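Local coordinates for protein diaminopimelate decarboxylase (Aquifex aeolicus, PDB 2P3E) that probably decarboxylates meso-diaminopimelate to L-lysine with the help of pyridoxal 5'-phosphate, the last step of lysine biosynthesis, at residues Gly16-Glu21 against His327-Glu332; Ile151-Asn156 against Phe176-Arg181; Leu210-Tyr215 against Ala262-Asp267. All blocks are in the same frame, centred on the assembly; numbering follows the deposited sequence.

Contact 1. Residues Gly16-Glu21 against His327-Glu332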
loop_
_atom_site.group_PDB
_atom_site.type_symbol
_atom_site.label_atom_id
_atom_site.label_comp_id
_atom_site.label_asym_id
_atom_site.label_seq_id
_atom_site.Cartn_x
_atom_site.Cartn_y
_atom_site.Cartn_z
ATOM N N GLY B 16 14.648 7.782 -31.521
ATOM C CA GLY B 16 13.757 6.694 -31.097
ATOM C C GLY B 16 13.944 6.225 -29.658
ATOM O O GLY B 16 13.255 5.308 -29.220
ATOM N N GLU B 17 14.873 6.848 -28.930
ATOM C CA GLU B 17 15.196 6.457 -27.544
ATOM C C GLU B 17 14.831 7.549 -26.544
ATOM O O GLU B 17 15.179 8.719 -26.733
ATOM C CB GLU B 17 16.681 6.107 -27.398
ATOM C CG GLU B 17 17.103 4.800 -28.086
ATOM C CD GLU B 17 16.712 3.538 -27.313
ATOM O OE1 GLU B 17 16.168 3.634 -26.171
ATOM O OE2 GLU B 17 16.957 2.437 -27.849
ATOM N N LEU B 18 14.147 7.156 -25.471
ATOM C CA LEU B 18 13.706 8.112 -24.451
ATOM C C LEU B 18 14.862 8.505 -23.529
ATOM O O LEU B 18 15.600 7.645 -23.037
ATOM C CB LEU B 18 12.508 7.555 -23.646
ATOM C CG LEU B 18 11.774 8.552 -22.726
ATOM C CD1 LEU B 18 11.047 9.634 -23.510
ATOM C CD2 LEU B 18 10.787 7.823 -21.803
ATOM N N PHE B 19 15.013 9.809 -23.323
ATOM C CA PHE B 19 16.032 10.384 -22.452
ATOM C C PHE B 19 15.365 11.286 -21.396
ATOM O O PHE B 19 14.332 11.897 -21.666
ATOM C CB PHE B 19 17.033 11.233 -23.256
ATOM C CG PHE B 19 18.086 10.431 -23.997
ATOM C CD1 PHE B 19 19.380 10.350 -23.514
ATOM C CD2 PHE B 19 17.785 9.783 -25.186
ATOM C CE1 PHE B 19 20.363 9.613 -24.199
ATOM C CE2 PHE B 19 18.759 9.033 -25.883
ATOM C CZ PHE B 19 20.042 8.952 -25.386
ATOM N N ILE B 20 15.990 11.385 -20.226
ATOM C CA ILE B 20 15.615 12.379 -19.207
ATOM C C ILE B 20 16.876 13.075 -18.734
ATOM O O ILE B 20 17.833 12.417 -18.333
ATOM C CB ILE B 20 14.847 11.729 -18.002
ATOM C CG1 ILE B 20 14.336 12.814 -17.034
ATOM C CG2 ILE B 20 15.709 10.666 -17.291
ATOM C CD1 ILE B 20 13.405 12.292 -15.964
ATOM N N GLU B 21 16.885 14.405 -18.793
ATOM C CA GLU B 21 18.094 15.198 -18.520
ATOM C C GLU B 21 19.375 14.644 -19.193
ATOM O O GLU B 21 20.442 14.557 -18.567
ATOM C CB GLU B 21 18.307 15.384 -17.002
ATOM C CG GLU B 21 17.241 16.256 -16.347
ATOM C CD GLU B 21 17.775 17.056 -15.190
ATOM O OE1 GLU B 21 18.888 17.617 -15.319
ATOM O OE2 GLU B 21 17.082 17.127 -14.151
ATOM N N HIS B 327 0.064 8.481 -17.845
ATOM C CA HIS B 327 0.495 8.320 -19.229
ATOM C C HIS B 327 1.633 7.299 -19.292
ATOM O O HIS B 327 2.561 7.331 -18.472
ATOM C CB HIS B 327 0.908 9.665 -19.824
ATOM C CG HIS B 327 0.898 9.699 -21.329
ATOM N ND1 HIS B 327 -0.229 9.433 -22.072
ATOM C CD2 HIS B 327 1.876 9.989 -22.223
ATOM C CE1 HIS B 327 0.056 9.536 -23.362
ATOM N NE2 HIS B 327 1.324 9.887 -23.480
ATOM N N ILE B 328 1.518 6.358 -20.233
ATOM C CA ILE B 328 2.519 5.293 -20.398
ATOM C C ILE B 328 3.030 5.285 -21.850
ATOM O O ILE B 328 2.228 5.202 -22.787
ATOM C CB ILE B 328 1.971 3.891 -20.007
ATOM C CG1 ILE B 328 1.441 3.915 -18.549
ATOM C CG2 ILE B 328 3.052 2.821 -20.190
ATOM C CD1 ILE B 328 0.879 2.594 -18.046
ATOM N N ILE B 329 4.350 5.367 -22.001
ATOM C CA ILE B 329 4.998 5.471 -23.301
ATOM C C ILE B 329 6.137 4.462 -23.403
ATOM O O ILE B 329 6.737 4.091 -22.374
ATOM C CB ILE B 329 5.543 6.907 -23.560
ATOM C CG1 ILE B 329 6.614 7.284 -22.514
ATOM C CG2 ILE B 329 4.379 7.899 -23.579
ATOM C CD1 ILE B 329 7.272 8.666 -22.696
ATOM N N PRO B 330 6.459 4.027 -24.640
ATOM C CA PRO B 330 7.618 3.151 -24.802
ATOM C C PRO B 330 8.941 3.913 -24.651
ATOM O O PRO B 330 9.046 5.105 -25.006
ATOM C CB PRO B 330 7.426 2.579 -26.214
ATOM C CG PRO B 330 6.709 3.690 -26.971
ATOM C CD PRO B 330 5.796 4.319 -25.935
ATOM N N VAL B 331 9.925 3.256 -24.056
ATOM C CA VAL B 331 11.266 3.822 -23.952
ATOM C C VAL B 331 11.918 3.850 -25.361
ATOM O O VAL B 331 12.720 4.737 -25.654
ATOM C CB VAL B 331 12.120 3.025 -22.910
ATOM C CG1 VAL B 331 13.630 3.339 -23.009
ATOM C CG2 VAL B 331 11.592 3.271 -21.477
ATOM N N GLU B 332 11.550 2.879 -26.204
ATOM C CA GLU B 332 11.966 2.840 -27.619
ATOM C C GLU B 332 10.743 2.970 -28.537
ATOM O O GLU B 332 9.857 2.113 -28.514
ATOM C CB GLU B 332 12.713 1.532 -27.951
ATOM C CG GLU B 332 14.123 1.386 -27.377
ATOM C CD GLU B 332 14.958 0.281 -28.057
ATOM O OE1 GLU B 332 14.472 -0.389 -28.992
ATOM O OE2 GLU B 332 16.124 0.066 -27.655
#

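Contact 2. Residues Ile151-Asn156 against Phe176-Arg181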
loop_
_atom_site.group_PDB
_atom_site.type_symbol
_atom_site.label_atom_id
_atom_site.label_comp_id
_atom_site.label_asym_id
_atom_site.label_seq_id
_atom_site.Cartn_x
_atom_site.Cartn_y
_atom_site.Cartn_z
ATOM N N ILE B 151 0.454 27.502 17.603
ATOM C CA ILE B 151 -0.657 26.857 16.911
ATOM C C ILE B 151 -1.389 27.715 15.862
ATOM O O ILE B 151 -1.418 28.964 15.922
ATOM C CB ILE B 151 -1.719 26.300 17.912
ATOM C CG1 ILE B 151 -2.387 27.457 18.657
ATOM C CG2 ILE B 151 -1.095 25.258 18.884
ATOM C CD1 ILE B 151 -3.811 27.139 19.110
ATOM N N ALA B 152 -1.982 26.995 14.912
ATOM C CA ALA B 152 -3.011 27.508 14.024
ATOM C C ALA B 152 -4.174 26.544 14.108
ATOM O O ALA B 152 -3.982 25.358 14.382
ATOM C CB ALA B 152 -2.493 27.560 12.601
ATOM N N ILE B 153 -5.382 27.030 13.848
ATOM C CA ILE B 153 -6.520 26.125 13.692
ATOM C C ILE B 153 -6.689 25.825 12.200
ATOM O O ILE B 153 -6.651 26.746 11.366
ATOM C CB ILE B 153 -7.850 26.718 14.284
ATOM C CG1 ILE B 153 -7.715 27.011 15.793
ATOM C CG2 ILE B 153 -9.051 25.776 14.023
ATOM C CD1 ILE B 153 -7.319 25.832 16.625
ATOM N N ARG B 154 -6.871 24.541 11.871
ATOM C CA ARG B 154 -7.225 24.187 10.508
ATOM C C ARG B 154 -8.699 24.469 10.256
ATOM O O ARG B 154 -9.567 23.844 10.873
ATOM C CB ARG B 154 -6.941 22.725 10.168
ATOM C CG ARG B 154 -7.184 22.514 8.664
ATOM C CD ARG B 154 -7.124 21.081 8.266
ATOM N NE ARG B 154 -7.436 20.873 6.845
ATOM C CZ ARG B 154 -7.014 19.815 6.154
ATOM N NH1 ARG B 154 -6.266 18.890 6.749
ATOM N NH2 ARG B 154 -7.335 19.678 4.875
ATOM N N VAL B 155 -8.965 25.395 9.336
ATOM C CA VAL B 155 -10.329 25.807 9.025
ATOM C C VAL B 155 -10.748 25.313 7.650
ATOM O O VAL B 155 -9.917 25.258 6.732
ATOM C CB VAL B 155 -10.531 27.362 9.179
ATOM C CG1 VAL B 155 -10.046 27.844 10.562
ATOM C CG2 VAL B 155 -9.817 28.136 8.096
ATOM N N ASN B 156 -12.018 24.904 7.543
ATOM C CA ASN B 156 -12.640 24.497 6.290
ATOM C C ASN B 156 -13.507 25.646 5.776
ATOM O O ASN B 156 -14.605 25.869 6.284
ATOM C CB ASN B 156 -13.535 23.272 6.507
ATOM C CG ASN B 156 -12.778 22.070 7.011
ATOM O OD1 ASN B 156 -11.548 21.965 6.849
ATOM N ND2 ASN B 156 -13.501 21.141 7.631
ATOM N N PHE B 176 -11.036 16.028 8.603
ATOM C CA PHE B 176 -10.159 17.192 8.732
ATOM C C PHE B 176 -10.871 18.535 8.962
ATOM O O PHE B 176 -11.962 18.785 8.429
ATOM C CB PHE B 176 -9.244 17.317 7.507
ATOM C CG PHE B 176 -8.362 16.117 7.267
ATOM C CD1 PHE B 176 -7.281 15.849 8.104
ATOM C CD2 PHE B 176 -8.599 15.279 6.187
ATOM C CE1 PHE B 176 -6.458 14.751 7.882
ATOM C CE2 PHE B 176 -7.782 14.174 5.955
ATOM C CZ PHE B 176 -6.703 13.918 6.805
ATOM N N GLY B 177 -10.215 19.394 9.740
ATOM C CA GLY B 177 -10.596 20.798 9.890
ATOM C C GLY B 177 -11.827 21.040 10.744
ATOM O O GLY B 177 -12.439 20.104 11.291
ATOM N N VAL B 178 -12.173 22.310 10.880
ATOM C CA VAL B 178 -13.410 22.710 11.525
ATOM C C VAL B 178 -14.045 23.750 10.612
ATOM O O VAL B 178 -13.349 24.562 9.995
ATOM C CB VAL B 178 -13.181 23.244 12.981
ATOM C CG1 VAL B 178 -12.339 24.530 13.008
ATOM C CG2 VAL B 178 -14.498 23.479 13.701
ATOM N N ASP B 179 -15.368 23.696 10.509
ATOM C CA ASP B 179 -16.146 24.722 9.829
ATOM C C ASP B 179 -15.613 26.076 10.235
ATOM O O ASP B 179 -15.515 26.393 11.423
ATOM C CB ASP B 179 -17.627 24.605 10.225
ATOM C CG ASP B 179 -18.544 25.487 9.382
ATOM O OD1 ASP B 179 -18.055 26.372 8.632
ATOM O OD2 ASP B 179 -19.776 25.288 9.476
ATOM N N ILE B 180 -15.254 26.875 9.235
ATOM C CA ILE B 180 -14.658 28.174 9.485
ATOM C C ILE B 180 -15.623 29.030 10.288
ATOM O O ILE B 180 -15.211 29.914 11.023
ATOM C CB ILE B 180 -14.204 28.903 8.181
ATOM C CG1 ILE B 180 -13.274 30.066 8.543
ATOM C CG2 ILE B 180 -15.418 29.366 7.354
ATOM C CD1 ILE B 180 -12.501 30.631 7.391
ATOM N N ARG B 181 -16.910 28.716 10.162
ATOM C CA ARG B 181 -17.971 29.436 10.854
ATOM C C ARG B 181 -17.964 29.153 12.361
ATOM O O ARG B 181 -18.649 29.837 13.137
ATOM C CB ARG B 181 -19.329 29.092 10.228
ATOM C CG ARG B 181 -19.427 29.425 8.741
ATOM C CD ARG B 181 -20.709 28.882 8.124
ATOM C CZ ARG B 181 -21.580 26.027 6.667
ATOM N NH1 ARG B 181 -21.993 25.767 5.432
ATOM N NH2 ARG B 181 -21.459 25.032 7.543
#

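Contact 3. Residues Leu210-Tyr215 against Ala262-Asp267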
loop_
_atom_site.group_PDB
_atom_site.type_symbol
_atom_site.label_atom_id
_atom_site.label_comp_id
_atom_site.label_asym_id
_atom_site.label_seq_id
_atom_site.Cartn_x
_atom_site.Cartn_y
_atom_site.Cartn_z
ATOM N N LEU B 210 -7.031 21.547 -10.755
ATOM C CA LEU B 210 -6.627 22.108 -12.052
ATOM C C LEU B 210 -7.230 23.479 -12.378
ATOM O O LEU B 210 -6.535 24.343 -12.908
ATOM C CB LEU B 210 -6.904 21.119 -13.182
ATOM C CG LEU B 210 -6.009 19.875 -13.138
ATOM C CD1 LEU B 210 -6.437 18.883 -14.240
ATOM C CD2 LEU B 210 -4.516 20.247 -13.264
ATOM N N ASP B 211 -8.528 23.657 -12.049
ATOM C CA ASP B 211 -9.191 24.948 -12.062
ATOM C C ASP B 211 -9.044 25.579 -10.672
ATOM O O ASP B 211 -9.670 25.148 -9.715
ATOM C CB ASP B 211 -10.666 24.765 -12.441
ATOM C CG ASP B 211 -11.509 26.003 -12.168
ATOM O OD1 ASP B 211 -10.953 27.115 -12.057
ATOM O OD2 ASP B 211 -12.749 25.857 -12.061
ATOM N N ILE B 212 -8.225 26.616 -10.581
ATOM C CA ILE B 212 -7.864 27.215 -9.283
ATOM C C ILE B 212 -8.907 28.183 -8.710
ATOM O O ILE B 212 -8.719 28.724 -7.615
ATOM C CB ILE B 212 -6.467 27.880 -9.331
ATOM C CG1 ILE B 212 -6.383 28.919 -10.447
ATOM C CG2 ILE B 212 -5.380 26.812 -9.533
ATOM C CD1 ILE B 212 -5.210 29.881 -10.312
ATOM N N SER B 213 -10.018 28.362 -9.431
ATOM C CA SER B 213 -11.118 29.270 -9.021
ATOM C C SER B 213 -11.499 29.209 -7.537
ATOM O O SER B 213 -11.638 30.260 -6.919
ATOM C CB SER B 213 -12.380 29.048 -9.886
ATOM O OG SER B 213 -12.134 29.410 -11.232
ATOM N N PRO B 214 -11.667 27.987 -6.959
ATOM C CA PRO B 214 -12.055 27.855 -5.538
ATOM C C PRO B 214 -11.087 28.463 -4.537
ATOM O O PRO B 214 -11.493 28.764 -3.413
ATOM C CB PRO B 214 -12.115 26.336 -5.315
ATOM C CG PRO B 214 -12.281 25.754 -6.660
ATOM C CD PRO B 214 -11.570 26.669 -7.614
ATOM N N TYR B 215 -9.826 28.648 -4.917
ATOM C CA TYR B 215 -8.873 29.276 -4.009
ATOM C C TYR B 215 -9.289 30.698 -3.615
ATOM O O TYR B 215 -9.028 31.123 -2.496
ATOM C CB TYR B 215 -7.470 29.283 -4.596
ATOM C CG TYR B 215 -6.733 27.946 -4.467
ATOM C CD1 TYR B 215 -6.047 27.603 -3.280
ATOM C CD2 TYR B 215 -6.700 27.059 -5.529
ATOM C CE1 TYR B 215 -5.352 26.360 -3.168
ATOM C CE2 TYR B 215 -6.022 25.835 -5.443
ATOM C CZ TYR B 215 -5.355 25.483 -4.262
ATOM O OH TYR B 215 -4.690 24.259 -4.215
ATOM N N ALA B 262 -0.712 33.125 -7.695
ATOM C CA ALA B 262 -0.291 34.416 -7.162
ATOM C C ALA B 262 -1.145 35.552 -7.740
ATOM O O ALA B 262 -1.540 36.460 -7.008
ATOM C CB ALA B 262 1.199 34.660 -7.425
ATOM N N ASP B 263 -1.428 35.478 -9.043
ATOM C CA ASP B 263 -2.284 36.454 -9.740
ATOM C C ASP B 263 -3.707 36.453 -9.188
ATOM O O ASP B 263 -4.304 37.518 -8.929
ATOM C CB ASP B 263 -2.334 36.160 -11.250
ATOM C CG ASP B 263 -0.985 36.398 -11.967
ATOM O OD1 ASP B 263 -0.076 37.042 -11.411
ATOM O OD2 ASP B 263 -0.829 35.907 -13.105
ATOM N N LEU B 264 -4.256 35.258 -9.008
ATOM C CA LEU B 264 -5.591 35.124 -8.468
ATOM C C LEU B 264 -5.705 35.734 -7.064
ATOM O O LEU B 264 -6.746 36.307 -6.727
ATOM C CB LEU B 264 -6.015 33.654 -8.432
ATOM C CG LEU B 264 -7.450 33.365 -7.949
ATOM C CD1 LEU B 264 -8.512 33.874 -8.953
ATOM C CD2 LEU B 264 -7.636 31.880 -7.638
ATOM N N LEU B 265 -4.648 35.608 -6.254
ATOM C CA LEU B 265 -4.730 35.956 -4.827
ATOM C C LEU B 265 -4.078 37.288 -4.445
ATOM O O LEU B 265 -4.179 37.712 -3.297
ATOM C CB LEU B 265 -4.128 34.830 -3.949
ATOM C CG LEU B 265 -4.689 33.402 -4.057
ATOM C CD1 LEU B 265 -3.948 32.478 -3.086
ATOM C CD2 LEU B 265 -6.202 33.356 -3.796
ATOM N N LYS B 266 -3.395 37.933 -5.391
ATOM C CA LYS B 266 -2.610 39.135 -5.089
ATOM C C LYS B 266 -3.437 40.174 -4.325
ATOM O O LYS B 266 -3.058 40.603 -3.233
ATOM C CB LYS B 266 -2.042 39.773 -6.363
ATOM C CG LYS B 266 -1.127 40.973 -6.066
ATOM C CD LYS B 266 -0.990 41.915 -7.251
ATOM C CE LYS B 266 0.007 43.048 -6.919
ATOM N NZ LYS B 266 0.558 43.625 -8.169
ATOM N N ASP B 267 -4.574 40.556 -4.897
ATOM C CA ASP B 267 -5.355 41.650 -4.326
ATOM C C ASP B 267 -5.939 41.259 -2.968
ATOM O O ASP B 267 -5.933 42.053 -2.031
ATOM C CB ASP B 267 -6.432 42.124 -5.298
ATOM C CG ASP B 267 -5.848 42.852 -6.505
ATOM O OD1 ASP B 267 -4.632 43.122 -6.555
ATOM O OD2 ASP B 267 -6.611 43.138 -7.440
#

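Contact 1. Residues Gly16-Glu21 against His327-Glu332
The carbonyl oxygen of V331 takes the L18 N-H in the one backbone hydrogen bond that joins 16-21 to 327-332: L18 N lies 2.8 Å from V331 O, in the plane of the carbonyl, with an N-H...O angle of 149°. The same oxygen is brushed by the CA-H of E17, and in return the CA of E332 approaches G16 O at 3.2 Å, a CA-H...O contact. Together these mark a single beta bridge, at E17 and E332, rather than a continuous pair of strands. G16 has a positive phi (84°), a conformation glycine adopts readily.

Beyond the bridge, E17 and E332 run side by side and point the same way, their carboxylate planes nearly perpendicular. E17 OE2 sits 2.5 Å from E332 OE2, with K26 in a salt bridge to E332 OE2; the lysine would probably help to offset any negative charge gathered there. The bend of E17 at chi2 (-77°) turns CD back over the E332 chain, where E17 OE1 rests 3.3 Å from E332 CG. On the apolar side, L18 CD2 meets I329 CD1 at 3.7 Å, the two side chains crossing at about a right angle.

This is a tie between two sheets, away from the cofactor site. Strand 17-20, the middle of a small antiparallel sheet, meets the end of strand 328-330 of the large mixed sheet and the two residues that follow it. A370 of strand 368-371 and L4 of helix 3-7 both touch L18 and I329, while helix 25-32 packs on E17, L18 and V331.

Contact 2. Residues Ile151-Asn156 against Phe176-Arg181
R154 reaches across G177 to F176 as an extended side chain. Its CB and CG pass G177 CA, with CG anti to the backbone N (chi1 -173°), and R154 CD lies 3.8 Å from G177 N. From there on F176 CB is the nearest partner in the other segment: NE and NH2 both approach it, and R154 CZ lies 3.6 Å from F176 CB, which covers one face of the guanidinium, offset toward the rim. R154 NH1 comes 3.5 Å from F176 CB and equally near CG and CD1 of the ring, whose plane is turned 23° from the guanidinium. E130 forms a salt bridge with NH1, and the carbonyl of H204 accepts from NH2. An alanine here would probably leave E130 without its charged mate and open a gap beside F176 CB.

N156 grips the same loop: N156 ND2 donates to F176 O at 2.9 Å, nearly straight at 170° and in the amide plane. Beside it N156 OD1 stands 3.4 Å from G177 CA, where a side chain on residue 177 would clash. The backbones pair in parallel: V178 N donates to R154 O, N156 N to V178 O at 2.8 Å, and I180 N more loosely to N156 O. V155 and V178 point to the same face; I153 CG2 meets V178 CG1 and V155 CG2 meets I180 CD1, both at 3.7 Å.

The short strand 178-179 thus joins strand 149-156 of the parallel sheet of the TIM-barrel-type cofactor domain. The side chain of R154 is about 7 Å from those of K65 and E279, which, as in related enzymes, probably attach and bind the cofactor; K65 carries none here. K299 and K301 of the second subunit donate to the carbonyls of G177 and F176. Helix 183-191 packs on I153, V155 and V178, helix 214-231 on V155 and I180.

Contact 3. Residues Leu210-Tyr215 against Ala262-Asp267
L264 pushes its CD2 methyl against the turn and first residues of helix 214-231, overlapping the backbone and side chains of I212 and Y215. L264 CD2 lies 3.3 Å from I212 O, and 4.0 Å from Y215 CB. The leucine holds its CG anti to the backbone N (chi1 -177°). It and I212 slide past each other in opposite directions, L264 CD2 meeting I212 CD1 at 4.1 Å. One residue on, L265 CD2 settles against the backbone of Y215, 3.8 Å from Y215 O, and near its CB. No hydrogen bond spans the two segments, so methyl contacts alone join them.

The turn that receives these leucines has its own polar support. D211 OD1 accepts from both S213 N, at 3.1 Å, and S213 OG, at 2.7 Å; the hydroxyl uses the syn lone pair, whereas the amide comes from above the carboxylate plane. The bond from S213 N is a capping bond where the chain enters the helix, and Y215 N closes the turn on I212 O.

The Y215 ring leads away from the leucines, and its OH donates a hydrogen bond to the carbonyl oxygen of G243, next to G244, which probably binds the cofactor. The contact thus joins the start of helix 214-231 to helix 258-269 on the outside of the barrel-type domain. L261 of helix 258-269 also packs on Y215, D260 on I212, and the loop residue I241 lies against L265.

How the contacts relate
Contact 1 spans most of the chain, its segments 306 residues apart, and both other contacts fall in between: contact 2 closes first, and contact 3 then opens. Contacts 2 and 3 lie within the pyridoxal-binding domain, with centres about 20 Å apart. They share helix 214-231, which begins in contact 3 and packs later in its length on V155 and I180 of contact 2. Contact 1 belongs to the other, sheet-rich part of the fold, its centre about 44 Å from that of contact 2 and 34 Å from that of contact 3. One tie thus brings together distant sequence, while the other two lie within the barrel-type domain that probably holds the cofactor.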